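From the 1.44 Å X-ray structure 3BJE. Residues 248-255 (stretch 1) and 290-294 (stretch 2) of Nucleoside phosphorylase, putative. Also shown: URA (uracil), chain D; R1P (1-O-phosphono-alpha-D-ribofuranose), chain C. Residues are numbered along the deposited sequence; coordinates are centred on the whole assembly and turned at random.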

# COMPACT_ATOMS: atom_id res chain seq x y z
N SER A 248 1.57 -7.74 -3.21
CA SER A 248 0.76 -6.51 -3.35
C SER A 248 -0.59 -6.60 -2.63
O SER A 248 -1.58 -5.98 -3.00
CB SER A 248 0.59 -6.17 -4.82
OG SER A 248 0.06 -7.26 -5.57
N GLY A 249 -0.58 -7.41 -1.56
CA GLY A 249 -1.74 -7.64 -0.69
C GLY A 249 -1.37 -8.67 0.35
O GLY A 249 -0.22 -9.09 0.44
N PHE A 250 -2.35 -9.06 1.16
CA PHE A 250 -2.15 -10.00 2.25
C PHE A 250 -2.83 -11.36 2.06
O PHE A 250 -2.38 -12.36 2.60
CB PHE A 250 -2.69 -9.37 3.53
CG PHE A 250 -2.38 -10.14 4.78
CD1 PHE A 250 -1.19 -9.94 5.44
CD2 PHE A 250 -3.28 -11.05 5.30
CE1 PHE A 250 -0.88 -10.62 6.60
CE2 PHE A 250 -3.00 -11.73 6.47
CZ PHE A 250 -1.79 -11.52 7.12
N TYR A 251 -3.98 -11.39 1.39
CA TYR A 251 -4.84 -12.55 1.38
C TYR A 251 -4.61 -13.29 0.09
O TYR A 251 -3.60 -13.97 -0.02
CB TYR A 251 -6.30 -12.14 1.64
CG TYR A 251 -6.51 -11.75 3.09
CD1 TYR A 251 -6.58 -12.73 4.09
CD2 TYR A 251 -6.57 -10.41 3.48
CE1 TYR A 251 -6.71 -12.38 5.43
CE2 TYR A 251 -6.73 -10.05 4.84
CZ TYR A 251 -6.81 -11.05 5.81
OH TYR A 251 -6.93 -10.76 7.17
N GLY A 252 -5.50 -13.17 -0.89
CA GLY A 252 -5.28 -13.83 -2.20
C GLY A 252 -3.92 -13.50 -2.81
O GLY A 252 -3.29 -14.33 -3.45
N CYS A 253 -3.45 -12.28 -2.59
CA CYS A 253 -2.12 -11.86 -3.03
C CYS A 253 -0.96 -12.63 -2.44
O CYS A 253 0.15 -12.54 -2.97
CB CYS A 253 -1.94 -10.39 -2.75
SG CYS A 253 -3.01 -9.33 -3.77
N GLN A 254 -1.20 -13.30 -1.32
CA GLN A 254 -0.24 -14.23 -0.69
C GLN A 254 -0.74 -15.68 -0.72
O GLN A 254 -0.25 -16.51 0.02
CB GLN A 254 0.11 -13.77 0.73
CG GLN A 254 0.71 -12.37 0.79
CD GLN A 254 1.20 -11.95 2.17
OE1 GLN A 254 1.53 -12.81 3.03
NE2 GLN A 254 1.32 -10.63 2.37
N GLY A 255 -1.71 -16.00 -1.58
CA GLY A 255 -2.21 -17.37 -1.68
C GLY A 255 -3.13 -17.81 -0.55
O GLY A 255 -3.37 -19.00 -0.39
N ASN A 290 10.70 -16.20 3.37
CA ASN A 290 9.60 -15.44 3.91
C ASN A 290 8.80 -14.71 2.85
O ASN A 290 9.26 -14.53 1.73
CB ASN A 290 10.03 -14.48 5.04
CG ASN A 290 11.03 -13.41 4.59
OD1 ASN A 290 11.93 -13.65 3.79
ND2 ASN A 290 10.88 -12.21 5.16
N ILE A 291 7.58 -14.32 3.24
CA ILE A 291 6.66 -13.56 2.40
C ILE A 291 6.14 -12.38 3.22
O ILE A 291 5.72 -12.57 4.37
CB ILE A 291 5.43 -14.40 1.97
CG1 ILE A 291 5.87 -15.66 1.21
CG2 ILE A 291 4.44 -13.55 1.14
CD1 ILE A 291 4.77 -16.73 1.12
N GLU A 292 6.17 -11.19 2.64
CA GLU A 292 5.67 -9.99 3.30
C GLU A 292 5.31 -8.93 2.23
O GLU A 292 5.10 -9.29 1.05
CB GLU A 292 6.66 -9.48 4.37
CG GLU A 292 8.14 -9.40 3.94
CD GLU A 292 8.36 -8.28 2.96
OE1 GLU A 292 8.56 -7.14 3.42
OE2 GLU A 292 8.30 -8.57 1.74
N MET A 293 5.23 -7.66 2.61
CA MET A 293 4.63 -6.66 1.71
C MET A 293 5.48 -5.43 1.34
O MET A 293 4.98 -4.54 0.65
CB MET A 293 3.29 -6.19 2.29
CG MET A 293 2.26 -7.30 2.37
SD MET A 293 0.67 -6.84 3.08
CE MET A 293 0.10 -5.62 1.85
N GLU A 294 6.75 -5.37 1.76
CA GLU A 294 7.59 -4.17 1.52
C GLU A 294 8.98 -4.38 0.92
O GLU A 294 9.52 -3.46 0.31
CB GLU A 294 7.75 -3.39 2.84
CG GLU A 294 6.44 -2.76 3.34
CD GLU A 294 5.68 -3.60 4.36
OE1 GLU A 294 6.30 -4.34 5.14
OE2 GLU A 294 4.41 -3.54 4.40
N1 URA D . 2.91 -10.28 7.13
C2 URA D . 2.62 -10.65 5.87
O2 URA D . 2.67 -9.81 4.90
N3 URA D . 2.26 -11.89 5.61
C4 URA D . 2.17 -12.81 6.59
O4 URA D . 1.83 -13.97 6.29
C5 URA D . 2.44 -12.45 7.90
C6 URA D . 2.82 -11.14 8.15
C5 R1P C . 0.73 -6.98 7.15
O5 R1P C . 0.13 -7.48 8.35
C4 R1P C . 1.94 -6.12 7.48
O4 R1P C . 2.84 -6.79 8.38
C1 R1P C . 4.14 -6.93 7.79
C2 R1P C . 3.85 -6.85 6.28
O2 R1P C . 4.99 -6.60 5.42
C3 R1P C . 2.76 -5.78 6.25
O3 R1P C . 3.28 -4.45 6.39
O1 R1P C . 5.12 -5.97 8.29
P R1P C . 4.97 -4.91 9.50
O1P R1P C . 3.87 -4.01 8.93
O2P R1P C . 6.34 -4.24 9.57
O3P R1P C . 4.53 -5.61 10.75

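What holds the two stretches together, given that no hydrogen bond crosses between them? The contact is small, 236 Å², and rests on van der Waals packing and shared ligands. The backbones keep apart: Gln254 CA lies 7.6 Å from Ile291 CA, and even Ser248 CA is 6.4 Å from Met293 CA; side chains fill the gap.

Why is the Gln254 side chain extended? With chi1 m and chi2 t it reaches across, passing OE1 3.5 Å from Ile291 CG2 and NE2 3.5 Å from Met293 CG. Its amide pairs with uracil in both senses: URA N3 donates to OE1 (2.8 Å), and NE2 donates to URA O2 (3.0 Å). NE2 also donates to Gly249 O at 2.9 Å, tying the amide to its own loop.

How does Met293 fit? Its m, t, p conformation brings SD 3.6 Å from Gly249 O and 4.2 Å from Phe250 CB, near the plane of the Phe250 ring at its edge. The t rotamer of Phe250 places CE1 3.5 Å from URA N3.

What does the second stretch offer the sugar? Met293 N donates to R1P O2 (3.0 Å); R1P O3 makes a very short hydrogen bond to Glu294 OE2 (2.5 Å). Glu292, its CB pointing away from the loop, accepts from Glu294 N through OE1 (3.0 Å).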